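PDB 5DIC: odorant-binding protein from Phormia regina, which binds long-chain fatty acids such as palmitate in the oral disk of the blowfly and probably solubilises and carries them through aqueous fluid. Local coordinates for residues 17-22 and 53-58; 23-28 and 46-51; 27-32 and 40-45; 87-92 and 105-110. One frame throughout, in Å; residues are numbered along the deposited sequence.

Contact 1. Residues 17-22 and 53-58. With PLM (palmitic acid), chain B.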
loop_
_atom_site.group_PDB
_atom_site.type_symbol
_atom_site.label_atom_id
_atom_site.label_comp_id
_atom_site.label_asym_id
_atom_site.label_seq_id
_atom_site.Cartn_x
_atom_site.Cartn_y
_atom_site.Cartn_z
ATOM N N ASP A 17 10.790 -7.052 4.143
ATOM C CA ASP A 17 12.225 -7.014 4.356
ATOM C C ASP A 17 12.933 -6.151 3.314
ATOM O O ASP A 17 13.843 -5.366 3.648
ATOM C CB ASP A 17 12.803 -8.436 4.353
ATOM C CG ASP A 17 12.408 -9.248 5.567
ATOM O OD1 ASP A 17 11.921 -8.698 6.551
ATOM O OD2 ASP A 17 12.621 -10.467 5.528
ATOM N N GLU A 18 12.519 -6.263 2.057
ATOM C CA GLU A 18 13.124 -5.450 1.011
ATOM C C GLU A 18 12.962 -3.968 1.316
ATOM O O GLU A 18 13.885 -3.180 1.121
ATOM C CB GLU A 18 12.461 -5.720 -0.346
ATOM C CG GLU A 18 12.818 -7.045 -0.984
ATOM C CD GLU A 18 11.879 -7.444 -2.111
ATOM O OE1 GLU A 18 10.796 -6.838 -2.283
ATOM O OE2 GLU A 18 12.242 -8.405 -2.833
ATOM N N CYS A 19 11.773 -3.576 1.737
ATOM C CA CYS A 19 11.485 -2.162 1.941
ATOM C C CYS A 19 12.038 -1.586 3.212
ATOM O O CYS A 19 12.418 -0.411 3.266
ATOM C CB CYS A 19 10.001 -1.961 1.807
ATOM S SG CYS A 19 9.445 -2.168 0.090
ATOM N N VAL A 20 12.148 -2.392 4.268
ATOM C CA VAL A 20 12.831 -1.932 5.471
ATOM C C VAL A 20 14.271 -1.549 5.124
ATOM O O VAL A 20 14.795 -0.531 5.573
ATOM C CB VAL A 20 12.788 -3.020 6.577
ATOM C CG1 VAL A 20 13.846 -2.785 7.644
ATOM C CG2 VAL A 20 11.394 -3.091 7.209
ATOM N N LYS A 21 14.923 -2.384 4.313
ATOM C CA LYS A 21 16.289 -2.098 3.880
ATOM C C LYS A 21 16.345 -0.883 2.934
ATOM O O LYS A 21 17.092 0.064 3.165
ATOM C CB LYS A 21 16.883 -3.320 3.195
ATOM C CG LYS A 21 18.322 -3.122 2.762
ATOM C CD LYS A 21 18.935 -4.386 2.160
ATOM C CE LYS A 21 20.375 -4.148 1.740
ATOM N NZ LYS A 21 21.011 -5.378 1.195
ATOM N N GLN A 22 15.518 -0.894 1.893
ATOM C CA GLN A 22 15.608 0.122 0.848
ATOM C C GLN A 22 15.292 1.511 1.371
ATOM O O GLN A 22 15.942 2.501 0.998
ATOM C CB GLN A 22 14.649 -0.200 -0.298
ATOM C CG GLN A 22 14.741 0.755 -1.464
ATOM C CD GLN A 22 13.885 0.316 -2.610
ATOM O OE1 GLN A 22 14.184 -0.651 -3.280
ATOM N NE2 GLN A 22 12.759 0.993 -2.798
ATOM N N PHE A 53 4.086 -0.834 -1.890
ATOM C CA PHE A 53 3.186 -0.797 -3.034
ATOM C C PHE A 53 3.875 -0.810 -4.369
ATOM O O PHE A 53 3.332 -1.353 -5.339
ATOM C CB PHE A 53 2.177 0.353 -2.852
ATOM C CG PHE A 53 1.229 0.078 -1.699
ATOM C CD1 PHE A 53 0.399 -1.035 -1.713
ATOM C CD2 PHE A 53 1.225 0.887 -0.588
ATOM C CE1 PHE A 53 -0.406 -1.329 -0.632
ATOM C CE2 PHE A 53 0.417 0.623 0.500
ATOM C CZ PHE A 53 -0.394 -0.500 0.477
ATOM N N GLU A 54 5.081 -0.267 -4.413
ATOM C CA GLU A 54 5.924 -0.419 -5.598
ATOM C C GLU A 54 6.345 -1.883 -5.809
ATOM O O GLU A 54 6.243 -2.423 -6.914
ATOM C CB GLU A 54 7.152 0.487 -5.510
ATOM C CG GLU A 54 6.847 1.965 -5.596
ATOM C CD GLU A 54 7.998 2.877 -5.218
ATOM O OE1 GLU A 54 9.004 2.396 -4.639
ATOM O OE2 GLU A 54 7.888 4.102 -5.483
ATOM N N LYS A 55 6.825 -2.530 -4.735
ATOM C CA LYS A 55 7.350 -3.877 -4.889
ATOM C C LYS A 55 6.264 -4.898 -5.253
ATOM O O LYS A 55 6.572 -5.903 -5.885
ATOM C CB LYS A 55 8.043 -4.327 -3.609
ATOM C CG LYS A 55 9.266 -3.561 -3.195
ATOM C CD LYS A 55 10.396 -3.584 -4.190
ATOM C CE LYS A 55 11.540 -2.750 -3.642
ATOM N NZ LYS A 55 12.643 -2.564 -4.601
ATOM N N ILE A 56 5.021 -4.659 -4.832
ATOM C CA ILE A 56 3.948 -5.572 -5.225
ATOM C C ILE A 56 3.342 -5.194 -6.578
ATOM O O ILE A 56 2.409 -5.865 -7.012
ATOM C CB ILE A 56 2.868 -5.730 -4.142
ATOM C CG1 ILE A 56 2.035 -4.465 -3.949
ATOM C CG2 ILE A 56 3.491 -6.161 -2.830
ATOM C CD1 ILE A 56 0.780 -4.687 -3.131
ATOM N N GLY A 57 3.889 -4.178 -7.255
ATOM C CA GLY A 57 3.489 -3.883 -8.605
ATOM C C GLY A 57 2.278 -2.982 -8.726
ATOM O O GLY A 57 1.759 -2.812 -9.843
ATOM N N THR A 58 1.830 -2.350 -7.639
ATOM C CA THR A 58 0.641 -1.526 -7.672
ATOM C C THR A 58 0.889 -0.027 -7.866
ATOM O O THR A 58 -0.059 0.722 -8.113
ATOM C CB THR A 58 -0.234 -1.733 -6.406
ATOM O OG1 THR A 58 0.484 -1.370 -5.213
ATOM C CG2 THR A 58 -0.784 -3.165 -6.349
HETATM C C1 PLM B . 1.877 -9.510 -2.887
HETATM O O1 PLM B . 0.991 -9.183 -3.720
HETATM O O2 PLM B . 3.085 -9.533 -3.184
HETATM C C2 PLM B . 1.549 -9.840 -1.452
HETATM C C3 PLM B . 0.099 -9.553 -1.090
HETATM C C4 PLM B . -0.164 -8.065 -0.983
HETATM C C5 PLM B . -1.491 -7.856 -0.274
HETATM C C6 PLM B . -1.969 -6.430 -0.420
HETATM C C7 PLM B . -2.530 -6.202 -1.805
HETATM C C8 PLM B . -3.176 -4.841 -1.771
HETATM C C9 PLM B . -3.190 -4.315 -3.185
HETATM C CA PLM B . -4.089 -3.108 -3.401
HETATM C CB PLM B . -3.377 -1.806 -3.704
HETATM C CC PLM B . -4.250 -0.593 -3.400
HETATM C CD PLM B . -3.481 0.455 -2.596
HETATM C CE PLM B . -2.313 1.093 -3.372
HETATM C CF PLM B . -1.666 2.233 -2.563
HETATM C CG PLM B . -0.548 2.978 -3.276
HETATM O O HOH W 1 10.834 0.337 -4.906
#
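Glu-18 opens the contact between the last turn of helix 6-22 and the C-terminal end of helix 43-55, in the mainly helical, disulfide-braced fold of insect odorant-binding proteins. Its carboxylate atom OE1 lies 3.7 Å from CG of Lys-55 and touches the aliphatic part of that lysine, while its polar partner is His-15, one turn back. Lys-55 NZ stays 5.2 Å from Glu-18 OE1, a distance at which the opposite charges can probably still attract. One residue on, Cys-19 presses its SG against the same CG of Lys-55, and that sulfur is bonded to Cys-51 of helix 43-55. At Gln-22 CG stands anti to the backbone N (chi1 -176°), and the extended chain meets Lys-55 tip to tip. A water accepts from Gln-22 NE2 and donates to Glu-54 OE1, an oxygen that also has a salt bridge to Arg-97. Beyond Lys-55 the helix ends in a Schellman motif at Gly-57, and the far side of segment 53-58 faces palmitate, whose CF lies over the centre of the Phe-53 ring. The direct polar link between the segments is the hydrogen bond from Lys-55 NZ to Gln-22 OE1, 2.8 Å long, with NZ tilted 24° from the amide carbonyl plane.

Contact 2. Residues 23-28 and 46-51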
loop_
_atom_site.group_PDB
_atom_site.type_symbol
_atom_site.label_atom_id
_atom_site.label_comp_id
_atom_site.label_asym_id
_atom_site.label_seq_id
_atom_site.Cartn_x
_atom_site.Cartn_y
_atom_site.Cartn_z
ATOM N N GLU A 23 14.305 1.595 2.272
ATOM C CA GLU A 23 13.865 2.886 2.810
ATOM C C GLU A 23 14.491 3.214 4.170
ATOM O O GLU A 23 14.105 4.178 4.814
ATOM C CB GLU A 23 12.353 2.973 2.842
ATOM C CG GLU A 23 11.695 2.606 1.514
ATOM C CD GLU A 23 12.024 3.484 0.327
ATOM O OE1 GLU A 23 12.208 4.706 0.499
ATOM O OE2 GLU A 23 11.994 2.945 -0.802
ATOM N N LYS A 24 15.482 2.423 4.582
ATOM C CA LYS A 24 16.291 2.755 5.757
ATOM C C LYS A 24 15.428 2.942 6.995
ATOM O O LYS A 24 15.625 3.850 7.788
ATOM C CB LYS A 24 17.206 3.938 5.487
ATOM C CG LYS A 24 18.167 3.644 4.362
ATOM C CD LYS A 24 19.030 4.836 4.022
ATOM C CE LYS A 24 20.092 4.417 3.029
ATOM N NZ LYS A 24 19.529 4.039 1.713
ATOM N N VAL A 25 14.477 2.037 7.165
ATOM C CA VAL A 25 13.522 2.101 8.260
ATOM C C VAL A 25 14.229 1.685 9.556
ATOM O O VAL A 25 14.973 0.708 9.549
ATOM C CB VAL A 25 12.331 1.182 7.921
ATOM C CG1 VAL A 25 11.302 1.129 9.021
ATOM C CG2 VAL A 25 11.692 1.545 6.570
ATOM N N SER A 26 14.007 2.422 10.649
ATOM C CA SER A 26 14.643 2.067 11.907
ATOM C C SER A 26 14.040 0.795 12.485
ATOM O O SER A 26 12.949 0.380 12.114
ATOM C CB SER A 26 14.477 3.186 12.930
ATOM O OG SER A 26 13.165 3.213 13.471
ATOM N N GLU A 27 14.721 0.201 13.462
ATOM C CA GLU A 27 14.182 -0.990 14.126
ATOM C C GLU A 27 12.824 -0.701 14.768
ATOM O O GLU A 27 11.899 -1.497 14.681
ATOM C CB GLU A 27 15.151 -1.519 15.185
ATOM C CG GLU A 27 14.818 -2.921 15.683
ATOM C CD GLU A 27 15.754 -3.388 16.793
ATOM O OE1 GLU A 27 15.677 -2.819 17.902
ATOM O OE2 GLU A 27 16.554 -4.312 16.538
ATOM N N GLU A 28 12.702 0.429 15.432
ATOM C CA GLU A 28 11.443 0.789 16.057
ATOM C C GLU A 28 10.326 0.988 15.039
ATOM O O GLU A 28 9.201 0.522 15.222
ATOM C CB GLU A 28 11.633 2.003 16.939
ATOM C CG GLU A 28 10.438 2.294 17.782
ATOM C CD GLU A 28 9.544 3.323 17.224
ATOM O OE1 GLU A 28 9.794 3.752 16.087
ATOM O OE2 GLU A 28 8.605 3.723 17.929
ATOM N N LYS A 46 6.146 6.232 5.887
ATOM C CA LYS A 46 5.502 6.554 4.616
ATOM C C LYS A 46 6.315 6.042 3.439
ATOM O O LYS A 46 5.758 5.518 2.468
ATOM C CB LYS A 46 5.306 8.070 4.486
ATOM C CG LYS A 46 4.339 8.661 5.504
ATOM C CD LYS A 46 4.157 10.162 5.205
ATOM C CE LYS A 46 3.250 10.896 6.147
ATOM N NZ LYS A 46 3.245 12.331 5.713
ATOM N N CYS A 47 7.631 6.187 3.512
ATOM C CA CYS A 47 8.445 5.644 2.442
ATOM C C CYS A 47 8.392 4.126 2.380
ATOM O O CYS A 47 8.326 3.559 1.296
ATOM C CB CYS A 47 9.884 6.075 2.579
ATOM S SG CYS A 47 10.195 7.828 2.240
ATOM N N PHE A 48 8.396 3.471 3.549
ATOM C CA PHE A 48 8.194 2.028 3.571
ATOM C C PHE A 48 6.919 1.629 2.829
ATOM O O PHE A 48 6.935 0.709 2.017
ATOM C CB PHE A 48 8.107 1.516 5.020
ATOM C CG PHE A 48 7.696 0.069 5.075
ATOM C CD1 PHE A 48 6.368 -0.258 5.128
ATOM C CD2 PHE A 48 8.620 -0.951 4.988
ATOM C CE1 PHE A 48 5.951 -1.575 5.057
ATOM C CE2 PHE A 48 8.232 -2.262 4.937
ATOM C CZ PHE A 48 6.899 -2.582 4.963
ATOM N N GLY A 49 5.820 2.297 3.134
ATOM C CA GLY A 49 4.553 1.917 2.526
ATOM C C GLY A 49 4.594 2.127 1.031
ATOM O O GLY A 49 4.118 1.296 0.279
ATOM N N THR A 50 5.151 3.267 0.603
ATOM C CA THR A 50 5.314 3.524 -0.821
ATOM C C THR A 50 6.117 2.441 -1.500
ATOM O O THR A 50 5.727 1.907 -2.544
ATOM C CB THR A 50 5.916 4.926 -1.004
ATOM O OG1 THR A 50 5.040 5.912 -0.444
ATOM C CG2 THR A 50 6.113 5.282 -2.421
ATOM N N CYS A 51 7.252 2.113 -0.893
ATOM C CA CYS A 51 8.071 1.017 -1.380
ATOM C C CYS A 51 7.284 -0.284 -1.492
ATOM O O CYS A 51 7.400 -1.006 -2.476
ATOM C CB CYS A 51 9.284 0.833 -0.468
ATOM S SG CYS A 51 10.367 -0.535 -0.840
#
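Glu-23 OE2 forms a salt bridge with Arg-97 of helix 97-113, and the same oxygen lies 3.5 Å from CB of Cys-51. The other oxygen, OE1, rests 3.4 Å from CB of Cys-47, so the carboxylate touches two half-cystines one helical turn apart. CG, anti to the carbonyl carbon (chi1 -51°), comes 3.5 Å from the carbonyl O of Cys-47, and a bend at chi2 then turns CD. The positive charge of Arg-97 would be expected to favour an ionised Glu-23. Further along, Val-25 adds an apolar touch: its CG2 reaches CB of Phe-48 at 3.9 Å, the two side chains crossing at a slant. The Phe-48 ring also meets that of Phe-16 on helix 6-22. Lys-24, with positive phi, is the C' residue of the Schellman motif that closes helix 6-22. Cys-47 is joined to Cys-98 and Cys-51 to Cys-19, binding helix 43-55 to two other helices; with Cys-89 to Cys-107 they make the three interlocked disulfides characteristic of classical insect odorant-binding proteins.

Contact 3. Residues 27-32 and 40-45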
loop_
_atom_site.group_PDB
_atom_site.type_symbol
_atom_site.label_atom_id
_atom_site.label_comp_id
_atom_site.label_asym_id
_atom_site.label_seq_id
_atom_site.Cartn_x
_atom_site.Cartn_y
_atom_site.Cartn_z
ATOM N N GLU A 27 14.721 0.201 13.462
ATOM C CA GLU A 27 14.182 -0.990 14.126
ATOM C C GLU A 27 12.824 -0.701 14.768
ATOM O O GLU A 27 11.899 -1.497 14.681
ATOM C CB GLU A 27 15.151 -1.519 15.185
ATOM C CG GLU A 27 14.818 -2.921 15.683
ATOM C CD GLU A 27 15.754 -3.388 16.793
ATOM O OE1 GLU A 27 15.677 -2.819 17.902
ATOM O OE2 GLU A 27 16.554 -4.312 16.538
ATOM N N GLU A 28 12.702 0.429 15.432
ATOM C CA GLU A 28 11.443 0.789 16.057
ATOM C C GLU A 28 10.326 0.988 15.039
ATOM O O GLU A 28 9.201 0.522 15.222
ATOM C CB GLU A 28 11.633 2.003 16.939
ATOM C CG GLU A 28 10.438 2.294 17.782
ATOM C CD GLU A 28 9.544 3.323 17.224
ATOM O OE1 GLU A 28 9.794 3.752 16.087
ATOM O OE2 GLU A 28 8.605 3.723 17.929
ATOM N N GLU A 29 10.652 1.674 13.950
ATOM C CA GLU A 29 9.666 1.907 12.906
ATOM C C GLU A 29 9.234 0.579 12.274
ATOM O O GLU A 29 8.052 0.365 11.988
ATOM C CB GLU A 29 10.227 2.859 11.823
ATOM C CG GLU A 29 10.322 4.304 12.281
ATOM C CD GLU A 29 11.183 5.194 11.375
ATOM O OE1 GLU A 29 12.131 4.686 10.748
ATOM O OE2 GLU A 29 10.916 6.413 11.372
ATOM N N ALA A 30 10.198 -0.305 12.042
ATOM C CA ALA A 30 9.902 -1.611 11.434
ATOM C C ALA A 30 8.969 -2.422 12.320
ATOM O O ALA A 30 8.073 -3.074 11.823
ATOM C CB ALA A 30 11.179 -2.402 11.155
ATOM N N THR A 31 9.180 -2.385 13.630
ATOM C CA THR A 31 8.306 -3.123 14.537
ATOM C C THR A 31 6.899 -2.502 14.603
ATOM O O THR A 31 5.907 -3.233 14.650
ATOM C CB THR A 31 8.964 -3.355 15.900
ATOM O OG1 THR A 31 8.206 -4.357 16.570
ATOM C CG2 THR A 31 8.979 -2.204 16.760
ATOM N N LYS A 32 6.808 -1.177 14.553
ATOM C CA LYS A 32 5.490 -0.577 14.406
ATOM C C LYS A 32 4.807 -1.091 13.167
ATOM O O LYS A 32 3.623 -1.459 13.192
ATOM C CB LYS A 32 5.550 0.951 14.396
ATOM C CG LYS A 32 5.847 1.537 15.768
ATOM C CD LYS A 32 5.632 3.028 15.815
ATOM C CE LYS A 32 6.745 3.835 15.203
ATOM N NZ LYS A 32 6.712 5.217 15.773
ATOM N N ASN A 40 -0.337 8.110 12.363
ATOM C CA ASN A 40 0.652 9.153 12.453
ATOM C C ASN A 40 2.002 8.593 12.056
ATOM O O ASN A 40 2.962 8.632 12.838
ATOM C CB ASN A 40 0.697 9.725 13.871
ATOM C CG ASN A 40 -0.649 10.260 14.329
ATOM O OD1 ASN A 40 -1.356 10.931 13.571
ATOM N ND2 ASN A 40 -1.012 9.966 15.578
ATOM N N PRO A 41 2.089 8.053 10.833
ATOM C CA PRO A 41 3.358 7.468 10.465
ATOM C C PRO A 41 4.461 8.507 10.380
ATOM O O PRO A 41 4.219 9.683 10.020
ATOM C CB PRO A 41 3.094 6.897 9.078
ATOM C CG PRO A 41 2.060 7.789 8.510
ATOM C CD PRO A 41 1.185 8.169 9.672
ATOM N N THR A 42 5.667 8.054 10.650
ATOM C CA THR A 42 6.845 8.870 10.438
ATOM C C THR A 42 7.179 8.947 8.934
ATOM O O THR A 42 6.665 8.139 8.143
ATOM C CB THR A 42 8.041 8.301 11.182
ATOM O OG1 THR A 42 8.342 7.041 10.598
ATOM C CG2 THR A 42 7.767 8.114 12.683
ATOM N N PRO A 43 8.100 9.839 8.549
ATOM C CA PRO A 43 8.465 9.918 7.128
ATOM C C PRO A 43 8.986 8.583 6.570
ATOM O O PRO A 43 8.633 8.212 5.463
ATOM C CB PRO A 43 9.516 11.037 7.090
ATOM C CG PRO A 43 9.075 11.932 8.209
ATOM C CD PRO A 43 8.622 10.998 9.302
ATOM N N ALA A 44 9.799 7.853 7.334
ATOM C CA ALA A 44 10.342 6.603 6.840
ATOM C C ALA A 44 9.256 5.534 6.763
ATOM O O ALA A 44 9.320 4.661 5.901
ATOM C CB ALA A 44 11.514 6.124 7.686
ATOM N N MET A 45 8.256 5.587 7.651
ATOM C CA MET A 45 7.129 4.683 7.510
ATOM C C MET A 45 6.314 4.954 6.234
ATOM O O MET A 45 5.856 4.010 5.584
ATOM C CB MET A 45 6.241 4.744 8.755
ATOM C CG MET A 45 6.934 4.207 10.001
ATOM S SD MET A 45 6.079 4.582 11.534
ATOM C CE MET A 45 4.630 3.562 11.323
HETATM O O HOH W 2 11.025 8.700 9.796
HETATM O O HOH W 3 4.598 6.260 14.253
#
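Glu-29 and Thr-42 cross at a slant, and where they meet the threonine hydroxyl OG1 donates to Glu-29 OE2 over 2.8 Å. The hydroxyl approaches from above the carboxylate plane, 48° out of it. Thr-42 is the N-cap of helix 43-55, and its chi1 of 65° sets OG1 between the backbone N and the carbonyl carbon, where it also accepts from Met-45 N at 3.3 Å as part of a capping box. One hydroxyl thus ties the helix start to the glutamate. A water donates to Glu-29 OE2 and accepts from Ala-44 N, a second link from the carboxylate to the start of helix 43-55, where the helix dipole would tend to favour its negative charge. The second oxygen, OE1, lies 3.4 Å from CB of Ala-44 and takes a hydrogen bond from Ser-26 N, at the start of its own helix. Met-45 passes obliquely beside Glu-29, CG to CB 4.0 Å, and crosses Lys-32 at about a right angle, with SD 3.8 Å from Lys-32 CE. Lys-32 NZ forms a weak salt bridge with Glu-28 and reaches Asn-40 O through another water. The contact sits near the surface, binding helix 27-34 to the N-terminal turn of helix 43-55 across the short connection between them, while Ala-30, pointing away from segment 40-45, packs on Val-25.

Contact 4. Residues 87-92 and 105-110. With PLM (palmitic acid), chain B.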
loop_
_atom_site.group_PDB
_atom_site.type_symbol
_atom_site.label_atom_id
_atom_site.label_comp_id
_atom_site.label_asym_id
_atom_site.label_seq_id
_atom_site.Cartn_x
_atom_site.Cartn_y
_atom_site.Cartn_z
ATOM N N ASP A 87 -11.011 5.115 -9.458
ATOM C CA ASP A 87 -11.400 6.389 -10.027
ATOM C C ASP A 87 -11.241 7.517 -9.028
ATOM O O ASP A 87 -10.890 8.648 -9.385
ATOM C CB ASP A 87 -12.853 6.355 -10.493
ATOM C CG ASP A 87 -13.035 5.662 -11.837
ATOM O OD1 ASP A 87 -12.054 5.507 -12.594
ATOM O OD2 ASP A 87 -14.188 5.307 -12.149
ATOM N N LYS A 88 -11.526 7.218 -7.770
ATOM C CA LYS A 88 -11.450 8.220 -6.712
ATOM C C LYS A 88 -10.060 8.480 -6.153
ATOM O O LYS A 88 -9.796 9.599 -5.687
ATOM C CB LYS A 88 -12.382 7.806 -5.595
ATOM C CG LYS A 88 -13.815 7.854 -6.077
ATOM C CD LYS A 88 -14.767 8.547 -5.129
ATOM C CE LYS A 88 -15.258 7.605 -4.048
ATOM N NZ LYS A 88 -16.139 8.328 -3.089
ATOM N N CYS A 89 -9.174 7.497 -6.223
ATOM C CA CYS A 89 -7.912 7.597 -5.518
ATOM C C CYS A 89 -6.682 7.711 -6.373
ATOM O O CYS A 89 -5.619 8.107 -5.873
ATOM C CB CYS A 89 -7.759 6.385 -4.610
ATOM S SG CYS A 89 -9.028 6.267 -3.319
ATOM N N LYS A 90 -6.768 7.356 -7.636
ATOM C CA LYS A 90 -5.543 7.107 -8.360
ATOM C C LYS A 90 -4.796 8.376 -8.729
ATOM O O LYS A 90 -3.606 8.294 -9.045
ATOM C CB LYS A 90 -5.808 6.288 -9.604
ATOM C CG LYS A 90 -6.483 7.069 -10.695
ATOM C CD LYS A 90 -6.882 6.157 -11.819
ATOM C CE LYS A 90 -7.428 6.988 -12.960
ATOM N NZ LYS A 90 -7.721 6.091 -14.104
ATOM N N ASN A 91 -5.480 9.538 -8.688
ATOM C CA ASN A 91 -4.850 10.806 -9.072
ATOM C C ASN A 91 -4.341 11.650 -7.930
ATOM O O ASN A 91 -3.888 12.766 -8.140
ATOM C CB ASN A 91 -5.817 11.654 -9.896
ATOM C CG ASN A 91 -6.212 10.978 -11.190
ATOM O OD1 ASN A 91 -5.351 10.500 -11.928
ATOM N ND2 ASN A 91 -7.517 10.928 -11.477
ATOM N N ILE A 92 -4.375 11.120 -6.730
ATOM C CA ILE A 92 -3.922 11.846 -5.582
ATOM C C ILE A 92 -2.417 12.075 -5.602
ATOM O O ILE A 92 -1.638 11.164 -5.857
ATOM C CB ILE A 92 -4.326 11.098 -4.317
ATOM C CG1 ILE A 92 -5.830 11.332 -4.141
ATOM C CG2 ILE A 92 -3.560 11.601 -3.104
ATOM C CD1 ILE A 92 -6.458 10.466 -3.095
ATOM N N PHE A 105 -2.683 5.468 -0.469
ATOM C CA PHE A 105 -3.070 4.390 0.448
ATOM C C PHE A 105 -4.224 4.810 1.363
ATOM O O PHE A 105 -5.183 4.066 1.560
ATOM C CB PHE A 105 -1.844 3.958 1.257
ATOM C CG PHE A 105 -2.152 3.105 2.450
ATOM C CD1 PHE A 105 -2.493 1.766 2.303
ATOM C CD2 PHE A 105 -2.081 3.636 3.741
ATOM C CE1 PHE A 105 -2.770 0.979 3.413
ATOM C CE2 PHE A 105 -2.333 2.850 4.849
ATOM C CZ PHE A 105 -2.690 1.526 4.680
ATOM N N GLU A 106 -4.128 6.010 1.935
ATOM C CA GLU A 106 -5.192 6.485 2.819
ATOM C C GLU A 106 -6.530 6.596 2.108
ATOM O O GLU A 106 -7.575 6.265 2.675
ATOM C CB GLU A 106 -4.839 7.851 3.442
ATOM C CG GLU A 106 -3.694 7.850 4.476
ATOM C CD GLU A 106 -4.099 8.393 5.850
ATOM O OE1 GLU A 106 -4.686 7.615 6.634
ATOM O OE2 GLU A 106 -3.808 9.573 6.176
ATOM N N CYS A 107 -6.481 6.993 0.844
ATOM C CA CYS A 107 -7.692 7.091 0.045
ATOM C C CYS A 107 -8.301 5.700 -0.177
ATOM O O CYS A 107 -9.517 5.529 -0.035
ATOM C CB CYS A 107 -7.423 7.800 -1.262
ATOM S SG CYS A 107 -8.861 8.051 -2.337
ATOM N N PHE A 108 -7.470 4.713 -0.502
ATOM C CA PHE A 108 -7.992 3.349 -0.666
ATOM C C PHE A 108 -8.571 2.806 0.643
ATOM O O PHE A 108 -9.579 2.111 0.633
ATOM C CB PHE A 108 -6.930 2.411 -1.223
ATOM C CG PHE A 108 -6.844 2.431 -2.720
ATOM C CD1 PHE A 108 -7.695 1.654 -3.512
ATOM C CD2 PHE A 108 -5.892 3.197 -3.350
ATOM C CE1 PHE A 108 -7.598 1.669 -4.882
ATOM C CE2 PHE A 108 -5.788 3.200 -4.731
ATOM C CZ PHE A 108 -6.645 2.445 -5.485
ATOM N N GLU A 109 -7.927 3.121 1.762
ATOM C CA GLU A 109 -8.441 2.684 3.051
ATOM C C GLU A 109 -9.793 3.324 3.329
ATOM O O GLU A 109 -10.681 2.690 3.899
ATOM C CB GLU A 109 -7.449 2.963 4.180
ATOM C CG GLU A 109 -6.261 2.011 4.227
ATOM C CD GLU A 109 -6.645 0.549 4.472
ATOM O OE1 GLU A 109 -7.726 0.283 5.034
ATOM O OE2 GLU A 109 -5.865 -0.349 4.112
ATOM N N LYS A 110 -9.956 4.590 2.962
ATOM C CA LYS A 110 -11.239 5.264 3.114
ATOM C C LYS A 110 -12.297 4.583 2.248
ATOM O O LYS A 110 -13.414 4.352 2.705
ATOM C CB LYS A 110 -11.101 6.749 2.786
ATOM C CG LYS A 110 -12.383 7.529 2.863
ATOM C CD LYS A 110 -12.112 9.015 2.638
ATOM C CE LYS A 110 -13.296 9.899 3.005
ATOM N NZ LYS A 110 -12.854 11.235 3.497
HETATM C C1 PLM B . 1.877 -9.510 -2.887
HETATM O O1 PLM B . 0.991 -9.183 -3.720
HETATM O O2 PLM B . 3.085 -9.533 -3.184
HETATM C C2 PLM B . 1.549 -9.840 -1.452
HETATM C C3 PLM B . 0.099 -9.553 -1.090
HETATM C C4 PLM B . -0.164 -8.065 -0.983
HETATM C C5 PLM B . -1.491 -7.856 -0.274
HETATM C C6 PLM B . -1.969 -6.430 -0.420
HETATM C C7 PLM B . -2.530 -6.202 -1.805
HETATM C C8 PLM B . -3.176 -4.841 -1.771
HETATM C C9 PLM B . -3.190 -4.315 -3.185
HETATM C CA PLM B . -4.089 -3.108 -3.401
HETATM C CB PLM B . -3.377 -1.806 -3.704
HETATM C CC PLM B . -4.250 -0.593 -3.400
HETATM C CD PLM B . -3.481 0.455 -2.596
HETATM C CE PLM B . -2.313 1.093 -3.372
HETATM C CF PLM B . -1.666 2.233 -2.563
HETATM C CG PLM B . -0.548 2.978 -3.276
#
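A disulfide with an aromatic ring beside it fastens the end of helix 79-89 to the middle of helix 97-113. Cys-89 SG and Cys-107 SG are 2.0 Å apart, and the torsion about the S-S bond, -79°, lies near the unstrained value of about 90° in magnitude. The two sulfurs leave their backbones differently, that of Cys-107 standing anti to its own N (chi1 -178°) and that of Cys-89 beside its N. Cys-89 also covers one face of Phe-108: its CB sits 4.1 Å from the ring centroid in a CH-pi contact, and its SG is over the same face, 16° off the ring normal, as a sulfur-aromatic contact. On the opposite face lies palmitate, whose CD comes 3.7 Å from Phe-108 CD2 while CC is over the ring centre. The ring is therefore sandwiched between a half-cystine and the distal part of the fatty acid chain. Ile-92, which closes the type I turn that begins at Cys-89, pushes CD1 to within 3.4 Å of Cys-107 CB, tighter than usual for two carbons. Ala-85 and Leu-86 of helix 79-89 also touch Phe-108. In this protein the ring forms part of the palmitate pocket, and the disulfide behind it is one of the three conserved in the classical insect odorant-binding protein fold.

Contacts 1, 2 and 3 all draw on helix 43-55, meeting it at its end, middle and start, and contacts 2 and 3 are nested in the chain loop that contact 1 closes. Contacts 2 and 3 are neighbours, their centres 6 Å apart; contacts 1 and 2, with centres 9 Å apart, are bonded covalently through Cys-19 SG and Cys-51 SG (2.1 Å). Contact 4 lies across the molecule, its centre 19 Å from that of contact 1, yet both border the same palmitate. Phe-53 CZ and Phe-105 CD1 bridge them at 3.6 Å. The carboxylate end of the ligand lies near Ile-56 and is hydrogen-bonded to Lys-72, whereas its tail runs between Phe-53 and Phe-108.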